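Periplasmic binding protein (Xylanimonas cellulosilytica, PDB 4MX8) probably serves as the extracytoplasmic solute-binding component of an ABC importer, perhaps for an iron complex, as in relatives of its family. Local coordinates at residues R48-D58 against A68-L79; V161-A172 against V299-L310. All coordinates share one frame; numbering follows the deposited sequence. Where two conformers were deposited one is given.

Contact 1 (R48-D58 against A68-L79)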
loop_
_atom_site.group_PDB
_atom_site.type_symbol
_atom_site.label_atom_id
_atom_site.label_comp_id
_atom_site.label_asym_id
_atom_site.label_seq_id
_atom_site.Cartn_x
_atom_site.Cartn_y
_atom_site.Cartn_z
ATOM N N ARG A 48 -9.197 -22.105 6.050
ATOM C CA ARG A 48 -8.158 -22.149 5.019
ATOM C C ARG A 48 -8.233 -20.921 4.135
ATOM O O ARG A 48 -8.897 -20.952 3.096
ATOM C CB ARG A 48 -8.322 -23.366 4.111
ATOM C CG ARG A 48 -7.273 -24.443 4.295
ATOM C CD ARG A 48 -6.924 -25.115 2.974
ATOM N NE ARG A 48 -6.207 -26.365 3.206
ATOM C CZ ARG A 48 -4.884 -26.499 3.192
ATOM N NH1 ARG A 48 -4.100 -25.465 2.932
ATOM N NH2 ARG A 48 -4.343 -27.686 3.435
ATOM N N ILE A 49 -7.552 -19.846 4.528
ATOM C CA ILE A 49 -7.618 -18.595 3.779
ATOM C C ILE A 49 -6.460 -18.494 2.797
ATOM O O ILE A 49 -5.306 -18.729 3.155
ATOM C CB ILE A 49 -7.565 -17.370 4.714
ATOM C CG1 ILE A 49 -8.467 -17.567 5.928
ATOM C CG2 ILE A 49 -7.941 -16.114 3.957
ATOM C CD1 ILE A 49 -8.377 -16.453 6.917
ATOM N N VAL A 50 -6.768 -18.142 1.555
ATOM C CA VAL A 50 -5.737 -17.879 0.558
ATOM C C VAL A 50 -5.768 -16.389 0.240
ATOM O O VAL A 50 -6.824 -15.847 -0.075
ATOM C CB VAL A 50 -5.970 -18.705 -0.705
ATOM C CG1 VAL A 50 -4.951 -18.363 -1.752
ATOM C CG2 VAL A 50 -5.879 -20.171 -0.366
ATOM N N VAL A 51 -4.620 -15.722 0.343
ATOM C CA VAL A 51 -4.565 -14.270 0.186
ATOM C C VAL A 51 -3.540 -13.855 -0.878
ATOM O O VAL A 51 -2.375 -14.243 -0.794
ATOM C CB VAL A 51 -4.196 -13.594 1.527
ATOM C CG1 VAL A 51 -3.968 -12.095 1.345
ATOM C CG2 VAL A 51 -5.264 -13.844 2.560
ATOM N N PHE A 52 -3.968 -13.066 -1.861
ATOM C CA PHE A 52 -3.052 -12.536 -2.872
ATOM C C PHE A 52 -2.613 -11.084 -2.626
ATOM O O PHE A 52 -1.610 -10.638 -3.175
ATOM C CB PHE A 52 -3.672 -12.619 -4.275
ATOM C CG PHE A 52 -3.739 -14.014 -4.844
ATOM C CD1 PHE A 52 -2.739 -14.494 -5.668
ATOM C CD2 PHE A 52 -4.823 -14.841 -4.574
ATOM C CE1 PHE A 52 -2.816 -15.786 -6.208
ATOM C CE2 PHE A 52 -4.904 -16.131 -5.112
ATOM C CZ PHE A 52 -3.900 -16.602 -5.927
ATOM N N ASP A 53 -3.387 -10.342 -1.837
ATOM C CA ASP A 53 -3.128 -8.918 -1.561
ATOM C C ASP A 53 -2.394 -8.795 -0.219
ATOM O O ASP A 53 -2.958 -9.102 0.837
ATOM C CB ASP A 53 -4.456 -8.136 -1.549
ATOM C CG ASP A 53 -4.294 -6.667 -1.132
ATOM O OD1 ASP A 53 -3.410 -5.969 -1.685
ATOM O OD2 ASP A 53 -5.077 -6.203 -0.256
HETATM N N MSE A 54 -1.132 -8.373 -0.264
HETATM C CA MSE A 54 -0.296 -8.345 0.939
HETATM C C MSE A 54 -0.904 -7.509 2.071
HETATM O O MSE A 54 -0.642 -7.752 3.250
HETATM C CB MSE A 54 1.134 -7.880 0.610
HETATM C CG MSE A 54 1.928 -8.793 -0.341
HETATM SE SE MSE A 54 1.958 -10.671 0.170
HETATM C CE MSE A 54 0.301 -11.300 -0.605
ATOM N N ALA A 55 -1.732 -6.535 1.715
ATOM C CA ALA A 55 -2.294 -5.691 2.742
ATOM C C ALA A 55 -3.380 -6.449 3.489
ATOM O O ALA A 55 -3.533 -6.294 4.704
ATOM C CB ALA A 55 -2.816 -4.430 2.153
ATOM N N ALA A 56 -4.136 -7.279 2.777
ATOM C CA ALA A 56 -5.078 -8.162 3.468
ATOM C C ALA A 56 -4.340 -9.216 4.272
ATOM O O ALA A 56 -4.782 -9.574 5.358
ATOM C CB ALA A 56 -6.015 -8.816 2.510
ATOM N N LEU A 57 -3.225 -9.718 3.736
ATOM C CA LEU A 57 -2.416 -10.691 4.473
ATOM C C LEU A 57 -1.975 -10.053 5.782
ATOM O O LEU A 57 -2.127 -10.645 6.842
ATOM C CB LEU A 57 -1.205 -11.172 3.660
ATOM C CG LEU A 57 -0.417 -12.361 4.240
ATOM C CD1 LEU A 57 0.235 -13.135 3.127
ATOM C CD2 LEU A 57 0.652 -11.952 5.247
ATOM N N ASP A 58 -1.437 -8.840 5.679
ATOM C CA ASP A 58 -1.019 -8.046 6.824
ATOM C C ASP A 58 -2.106 -8.006 7.902
ATOM O O ASP A 58 -1.899 -8.467 9.027
ATOM C CB ASP A 58 -0.699 -6.628 6.347
ATOM C CG ASP A 58 -0.101 -5.745 7.438
ATOM O OD1 ASP A 58 -0.233 -6.065 8.647
ATOM O OD2 ASP A 58 0.493 -4.702 7.073
ATOM N N ALA A 68 -3.124 -19.635 4.646
ATOM C CA ALA A 68 -2.929 -21.017 4.259
ATOM C C ALA A 68 -2.227 -21.082 2.920
ATOM O O ALA A 68 -1.506 -22.030 2.627
ATOM C CB ALA A 68 -4.259 -21.712 4.183
ATOM N N GLY A 69 -2.458 -20.067 2.096
ATOM C CA GLY A 69 -1.893 -20.024 0.765
ATOM C C GLY A 69 -1.691 -18.580 0.341
ATOM O O GLY A 69 -2.495 -17.705 0.683
ATOM N N ALA A 70 -0.626 -18.340 -0.426
ATOM C CA ALA A 70 -0.198 -16.994 -0.768
ATOM C C ALA A 70 0.859 -17.072 -1.852
ATOM O O ALA A 70 1.537 -18.099 -2.005
ATOM C CB ALA A 70 0.379 -16.301 0.464
ATOM N N PRO A 71 1.016 -15.982 -2.609
ATOM C CA PRO A 71 2.161 -15.897 -3.520
ATOM C C PRO A 71 3.446 -15.798 -2.699
ATOM O O PRO A 71 3.899 -14.683 -2.426
ATOM C CB PRO A 71 1.908 -14.588 -4.267
ATOM C CG PRO A 71 0.995 -13.803 -3.363
ATOM C CD PRO A 71 0.133 -14.810 -2.708
ATOM N N LEU A 72 4.012 -16.940 -2.308
ATOM C CA LEU A 72 5.074 -16.965 -1.296
ATOM C C LEU A 72 6.285 -16.125 -1.656
ATOM O O LEU A 72 6.844 -15.447 -0.789
ATOM C CB LEU A 72 5.498 -18.399 -0.980
ATOM C CG LEU A 72 4.318 -19.232 -0.510
ATOM C CD1 LEU A 72 4.667 -20.666 -0.566
ATOM C CD2 LEU A 72 3.911 -18.852 0.895
ATOM N N ASP A 73 6.673 -16.153 -2.930
ATOM C CA ASP A 73 7.878 -15.453 -3.371
ATOM C C ASP A 73 7.748 -13.941 -3.239
ATOM O O ASP A 73 8.726 -13.224 -3.452
ATOM C CB ASP A 73 8.230 -15.794 -4.826
ATOM C CG ASP A 73 8.596 -17.253 -5.026
ATOM O OD1 ASP A 73 9.207 -17.854 -4.108
ATOM O OD2 ASP A 73 8.278 -17.785 -6.120
ATOM N N SER A 74 6.549 -13.465 -2.897
ATOM C CA SER A 74 6.259 -12.027 -2.801
ATOM C C SER A 74 5.969 -11.551 -1.378
ATOM O O SER A 74 5.881 -10.351 -1.133
ATOM C CB SER A 74 5.055 -11.644 -3.680
ATOM O OG SER A 74 5.139 -12.218 -4.969
ATOM N N VAL A 75 5.775 -12.480 -0.447
ATOM C CA VAL A 75 5.435 -12.097 0.917
ATOM C C VAL A 75 6.647 -11.422 1.528
ATOM O O VAL A 75 7.725 -12.023 1.577
ATOM C CB VAL A 75 5.029 -13.308 1.778
ATOM C CG1 VAL A 75 4.854 -12.888 3.227
ATOM C CG2 VAL A 75 3.762 -13.936 1.259
ATOM N N PRO A 76 6.483 -10.162 1.971
ATOM C CA PRO A 76 7.544 -9.363 2.600
ATOM C C PRO A 76 7.979 -10.044 3.872
ATOM O O PRO A 76 7.159 -10.696 4.508
ATOM C CB PRO A 76 6.835 -8.056 2.951
ATOM C CG PRO A 76 5.702 -7.989 2.011
ATOM C CD PRO A 76 5.230 -9.405 1.861
ATOM N N ASP A 77 9.240 -9.904 4.243
ATOM C CA ASP A 77 9.748 -10.604 5.416
ATOM C C ASP A 77 8.954 -10.267 6.679
ATOM O O ASP A 77 8.718 -11.131 7.516
ATOM C CB ASP A 77 11.240 -10.322 5.614
ATOM C CG ASP A 77 11.628 -8.897 5.228
ATOM O OD1 ASP A 77 10.799 -7.956 5.397
ATOM O OD2 ASP A 77 12.779 -8.731 4.754
ATOM N N TYR A 78 8.508 -9.024 6.806
ATOM C CA TYR A 78 7.788 -8.640 8.013
ATOM C C TYR A 78 6.401 -9.255 8.144
ATOM O O TYR A 78 5.792 -9.180 9.209
ATOM C CB TYR A 78 7.762 -7.118 8.199
ATOM C CG TYR A 78 6.908 -6.313 7.250
ATOM C CD1 TYR A 78 5.568 -6.082 7.525
ATOM C CD2 TYR A 78 7.445 -5.727 6.116
ATOM C CE1 TYR A 78 4.776 -5.328 6.682
ATOM C CE2 TYR A 78 6.650 -4.963 5.261
ATOM C CZ TYR A 78 5.319 -4.772 5.559
ATOM O OH TYR A 78 4.504 -4.029 4.750
ATOM N N LEU A 79 5.910 -9.863 7.063
ATOM C CA LEU A 79 4.615 -10.549 7.081
ATOM C C LEU A 79 4.770 -12.065 7.005
ATOM O O LEU A 79 3.794 -12.800 7.147
ATOM C CB LEU A 79 3.725 -10.069 5.944
ATOM C CG LEU A 79 3.381 -8.588 5.989
ATOM C CD1 LEU A 79 2.506 -8.230 4.811
ATOM C CD2 LEU A 79 2.690 -8.269 7.286
#
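V50 and G69 form a single parallel bridge: V51 N donates to G69 O (2.9 Å), while I49 O accepts from A68 N (2.8 Å) and, weakly, from G69 N. The bridge joins the two strands of a beta-alpha-beta unit in the TroA-like fold, in which helix 54-62 follows strand 49-51 and leads to strand 67-70. On its other edge, strand 49-51 pairs with strand 108-111. Past the bridge the chain of 68-79 turns at P71, the centre of an inverse gamma turn, and CD of its ring lies near V51 O and CD1 of the F52 ring. Helix 54-62 begins at D53, the N-cap residue, whose OD2 takes a weak bond from A56 N.

The selenomethionine M54 carries much of the apolar contact. Its CG stands anti to the carbonyl carbon (chi1 -63°), and bends at chi2 and chi3 fold the chain back across 71-76. CE meets P71 CG tip to tip at 3.8 Å, whereas SE rests 3.8 Å from V75 CA, crossing the valine at about a right angle, with P76 CD also against SE. V295 of helix 289-295 adds a further apolar neighbour to M54.

L57 splits its two methyls: CD1 reaches A70 CB and V75 CG2, while CD2 lies 3.7 Å from L79 CB, where the two leucine side chains run past each other in opposite directions. L79 in turn spreads its branches over the first helical turn, CD1 lying 3.5 Å from M54 O. The D58 carboxylate is turned on to the helix 299-309, where OD1 accepts from E300 N and OD2 bonds T301 OG1. The L79 side chain crosses that of D58 at about a right angle, its CD2 over one face of the carboxylate, 3.8 Å from D58 CG.

Contact 2 (V161-A172 against V299-L310)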
loop_
_atom_site.group_PDB
_atom_site.type_symbol
_atom_site.label_atom_id
_atom_site.label_comp_id
_atom_site.label_asym_id
_atom_site.label_seq_id
_atom_site.Cartn_x
_atom_site.Cartn_y
_atom_site.Cartn_z
ATOM N N VAL A 161 -6.727 -2.114 17.125
ATOM C CA VAL A 161 -5.629 -1.685 16.258
ATOM C C VAL A 161 -5.953 -0.373 15.550
ATOM O O VAL A 161 -5.068 0.464 15.360
ATOM C CB VAL A 161 -5.154 -2.757 15.261
ATOM C CG1 VAL A 161 -4.697 -3.963 15.988
ATOM C CG2 VAL A 161 -6.246 -3.125 14.327
ATOM N N LEU A 162 -7.221 -0.178 15.193
ATOM C CA LEU A 162 -7.640 1.081 14.584
ATOM C C LEU A 162 -7.421 2.267 15.548
ATOM O O LEU A 162 -6.852 3.298 15.164
ATOM C CB LEU A 162 -9.082 0.997 14.053
ATOM C CG LEU A 162 -9.269 0.037 12.861
ATOM C CD1 LEU A 162 -10.683 -0.050 12.359
ATOM C CD2 LEU A 162 -8.355 0.398 11.701
ATOM N N ALA A 163 -7.836 2.104 16.803
ATOM C CA ALA A 163 -7.501 3.067 17.851
ATOM C C ALA A 163 -5.995 3.361 17.913
ATOM O O ALA A 163 -5.582 4.518 17.989
ATOM C CB ALA A 163 -7.981 2.562 19.176
ATOM N N GLU A 164 -5.181 2.310 17.890
ATOM C CA GLU A 164 -3.743 2.469 17.925
ATOM C C GLU A 164 -3.277 3.232 16.686
ATOM O O GLU A 164 -2.519 4.200 16.789
ATOM C CB GLU A 164 -3.049 1.108 18.008
ATOM C CG GLU A 164 -1.528 1.204 18.044
ATOM C CD GLU A 164 -0.815 0.022 17.373
ATOM O OE1 GLU A 164 0.291 0.228 16.798
ATOM O OE2 GLU A 164 -1.356 -1.108 17.438
ATOM N N LEU A 165 -3.739 2.805 15.514
ATOM C CA LEU A 165 -3.317 3.439 14.269
ATOM C C LEU A 165 -3.768 4.902 14.155
ATOM O O LEU A 165 -3.066 5.732 13.586
ATOM C CB LEU A 165 -3.786 2.632 13.053
ATOM C CG LEU A 165 -3.181 1.246 12.855
ATOM C CD1 LEU A 165 -3.744 0.604 11.602
ATOM C CD2 LEU A 165 -1.667 1.332 12.766
ATOM N N GLU A 166 -4.939 5.228 14.691
ATOM C CA GLU A 166 -5.405 6.604 14.631
ATOM C C GLU A 166 -4.501 7.483 15.485
ATOM O O GLU A 166 -4.120 8.580 15.075
ATOM C CB GLU A 166 -6.861 6.715 15.077
ATOM C CG GLU A 166 -7.439 8.107 14.908
ATOM C CD GLU A 166 -8.941 8.173 15.184
ATOM O OE1 GLU A 166 -9.699 7.481 14.464
ATOM O OE2 GLU A 166 -9.363 8.918 16.106
ATOM N N ALA A 167 -4.148 6.986 16.666
ATOM C CA ALA A 167 -3.226 7.692 17.540
ATOM C C ALA A 167 -1.826 7.830 16.924
ATOM O O ALA A 167 -1.178 8.866 17.069
ATOM C CB ALA A 167 -3.142 7.007 18.875
ATOM N N GLY A 168 -1.355 6.788 16.249
ATOM C CA GLY A 168 -0.051 6.837 15.611
ATOM C C GLY A 168 -0.010 7.806 14.444
ATOM O O GLY A 168 0.933 8.586 14.294
ATOM N N ILE A 169 -1.046 7.756 13.613
ATOM C CA ILE A 169 -1.161 8.678 12.501
ATOM C C ILE A 169 -1.211 10.131 12.988
ATOM O O ILE A 169 -0.522 10.998 12.453
ATOM C CB ILE A 169 -2.369 8.341 11.646
ATOM C CG1 ILE A 169 -2.063 7.091 10.836
ATOM C CG2 ILE A 169 -2.677 9.468 10.704
ATOM C CD1 ILE A 169 -3.141 6.746 9.887
ATOM N N ALA A 170 -1.999 10.388 14.025
ATOM C CA ALA A 170 -2.077 11.731 14.578
ATOM C C ALA A 170 -0.740 12.165 15.134
ATOM O O ALA A 170 -0.386 13.335 15.028
ATOM C CB ALA A 170 -3.117 11.796 15.630
ATOM N N GLU A 171 0.002 11.223 15.717
ATOM C CA GLU A 171 1.340 11.500 16.232
ATOM C C GLU A 171 2.258 11.978 15.122
ATOM O O GLU A 171 2.947 12.983 15.279
ATOM C CB GLU A 171 1.945 10.263 16.891
ATOM C CG GLU A 171 3.302 10.509 17.557
ATOM C CD GLU A 171 3.944 9.225 18.110
ATOM O OE1 GLU A 171 3.362 8.125 17.910
ATOM O OE2 GLU A 171 5.040 9.313 18.731
ATOM N N ALA A 172 2.254 11.263 13.996
ATOM C CA ALA A 172 3.074 11.628 12.846
ATOM C C ALA A 172 2.647 12.960 12.225
ATOM O O ALA A 172 3.490 13.819 11.961
ATOM C CB ALA A 172 3.053 10.538 11.814
ATOM N N VAL A 299 -2.382 -3.323 8.706
ATOM C CA VAL A 299 -2.049 -2.840 10.038
ATOM C C VAL A 299 -0.544 -2.653 10.281
ATOM O O VAL A 299 -0.103 -1.555 10.603
ATOM C CB VAL A 299 -2.669 -3.735 11.123
ATOM C CG1 VAL A 299 -2.249 -3.251 12.505
ATOM C CG2 VAL A 299 -4.194 -3.746 10.985
ATOM N N GLU A 300 0.246 -3.710 10.121
ATOM C CA GLU A 300 1.684 -3.592 10.359
ATOM C C GLU A 300 2.357 -2.628 9.386
ATOM O O GLU A 300 3.276 -1.897 9.759
ATOM C CB GLU A 300 2.365 -4.958 10.304
ATOM C CG GLU A 300 2.918 -5.424 11.646
ATOM C CD GLU A 300 3.896 -4.433 12.289
ATOM O OE1 GLU A 300 4.701 -3.791 11.559
ATOM O OE2 GLU A 300 3.859 -4.313 13.539
ATOM N N THR A 301 1.892 -2.638 8.143
ATOM C CA THR A 301 2.385 -1.717 7.134
ATOM C C THR A 301 2.155 -0.251 7.532
ATOM O O THR A 301 3.053 0.587 7.391
ATOM C CB THR A 301 1.702 -2.018 5.791
ATOM O OG1 THR A 301 2.062 -3.342 5.381
ATOM C CG2 THR A 301 2.114 -1.024 4.709
ATOM N N THR A 302 0.962 0.054 8.041
ATOM C CA THR A 302 0.659 1.424 8.449
ATOM C C THR A 302 1.551 1.844 9.618
ATOM O O THR A 302 1.943 3.005 9.720
ATOM C CB THR A 302 -0.827 1.617 8.841
ATOM O OG1 THR A 302 -1.666 1.223 7.756
ATOM C CG2 THR A 302 -1.110 3.059 9.138
ATOM N N ARG A 303 1.878 0.903 10.497
ATOM C CA ARG A 303 2.807 1.209 11.578
ATOM C C ARG A 303 4.173 1.549 10.978
ATOM O O ARG A 303 4.807 2.511 11.402
ATOM C CB ARG A 303 2.945 0.045 12.568
ATOM C CG ARG A 303 1.667 -0.443 13.219
ATOM C CD ARG A 303 1.981 -1.512 14.271
ATOM N NE ARG A 303 0.803 -1.993 15.001
ATOM C CZ ARG A 303 0.282 -3.208 14.852
ATOM N NH1 ARG A 303 0.838 -4.057 14.000
ATOM N NH2 ARG A 303 -0.784 -3.580 15.557
ATOM N N ILE A 304 4.624 0.763 9.993
ATOM C CA ILE A 304 5.895 1.039 9.328
ATOM C C ILE A 304 5.871 2.435 8.702
ATOM O O ILE A 304 6.827 3.189 8.820
ATOM C CB ILE A 304 6.238 -0.016 8.262
ATOM C CG1 ILE A 304 6.522 -1.354 8.912
ATOM C CG2 ILE A 304 7.445 0.385 7.446
ATOM C CD1 ILE A 304 6.692 -2.450 7.906
HETATM N N MSE A 305 4.771 2.780 8.047
HETATM C CA MSE A 305 4.605 4.131 7.522
HETATM C C MSE A 305 4.728 5.196 8.614
HETATM O O MSE A 305 5.496 6.153 8.479
HETATM C CB MSE A 305 3.263 4.259 6.826
HETATM C CG MSE A 305 3.130 3.343 5.627
HETATM SE SE MSE A 305 1.392 3.493 4.793
HETATM C CE MSE A 305 1.773 2.542 3.186
ATOM N N ILE A 306 3.978 5.017 9.697
ATOM C CA ILE A 306 4.045 5.923 10.841
ATOM C C ILE A 306 5.482 6.123 11.361
ATOM O O ILE A 306 5.896 7.246 11.638
ATOM C CB ILE A 306 3.083 5.485 11.969
ATOM C CG1 ILE A 306 1.634 5.607 11.484
ATOM C CG2 ILE A 306 3.266 6.329 13.191
ATOM C CD1 ILE A 306 0.650 4.792 12.267
ATOM N N ASP A 307 6.261 5.055 11.464
ATOM C CA ASP A 307 7.641 5.201 11.911
ATOM C C ASP A 307 8.454 5.950 10.883
ATOM O O ASP A 307 9.321 6.751 11.227
ATOM C CB ASP A 307 8.280 3.847 12.220
ATOM C CG ASP A 307 8.006 3.386 13.646
ATOM O OD1 ASP A 307 7.039 3.896 14.276
ATOM O OD2 ASP A 307 8.763 2.515 14.137
ATOM N N ASP A 308 8.162 5.696 9.615
ATOM C CA ASP A 308 8.876 6.351 8.534
ATOM C C ASP A 308 8.637 7.850 8.573
ATOM O O ASP A 308 9.579 8.627 8.521
ATOM C CB ASP A 308 8.459 5.777 7.179
ATOM C CG ASP A 308 9.183 4.483 6.843
ATOM O OD1 ASP A 308 10.122 4.078 7.605
ATOM O OD2 ASP A 308 8.810 3.886 5.798
ATOM N N VAL A 309 7.377 8.255 8.670
ATOM C CA VAL A 309 7.075 9.674 8.708
ATOM C C VAL A 309 7.695 10.304 9.960
ATOM O O VAL A 309 8.282 11.375 9.880
ATOM C CB VAL A 309 5.558 9.935 8.611
ATOM C CG1 VAL A 309 5.239 11.391 8.827
ATOM C CG2 VAL A 309 5.035 9.492 7.266
ATOM N N LEU A 310 7.628 9.618 11.100
ATOM C CA LEU A 310 8.154 10.171 12.360
ATOM C C LEU A 310 9.646 10.506 12.348
ATOM O O LEU A 310 10.140 11.146 13.268
ATOM C CB LEU A 310 7.810 9.275 13.555
ATOM C CG LEU A 310 6.402 9.408 14.156
ATOM C CD1 LEU A 310 6.050 8.240 15.054
ATOM C CD2 LEU A 310 6.256 10.700 14.905
#
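R303 reaches from one helix to E164 on the other, across a pair whose axes run nearly parallel, 9.2 Å apart at an angle of 20°. Its CB leads to a CG set anti to the carbonyl carbon (chi1 -57°), which packs 3.8 Å from L165 CD2. The chain then runs extended, bringing CD alongside E164 OE1. Two nitrogens grip the carboxylate side-on: NE bonds OE1 at 2.9 Å and NH2 bonds OE2 at 3.2 Å, both on the syn side, with the two planes nearly coplanar. V299 CG1, of the same helix, lies over one face of the guanidinium, offset toward its rim, and NH2 comes to V161 CG1. An alanine in place of R303 would probably leave the E164 carboxylate without its mate and strip one wall from L165.

L165 is a knob in the hole formed by V299, T302, R303 and I306. Farther along, I306 CD1 touches I169 CG1 (3.8 Å), and A172 CB meets V309 CG1. This one knob in its hole, with the apolar contacts beyond it, sets helix 299-309 along helix 155-179, the long interlobe helix characteristic of TroA-like binding proteins.

Both contacts are largely buried, and their centres lie about 21 Å apart. Contact 1 lies within one lobe and ties neighbouring elements of a beta-alpha-beta unit by backbone bonds and apolar side chains. Contact 2 joins helices far apart in sequence, with no backbone bond between them; its apolar seam has a more exposed edge, where the ion pair sits. They share no helix or strand, yet they touch directly: besides D58, Y78 reaches helix 299-309, and T301 OG1 lies 2.6 Å from Y78 OH, a probable hydrogen bond. Helix 299-309 thus turns one side to the lobe of contact 1 and another to the long helix.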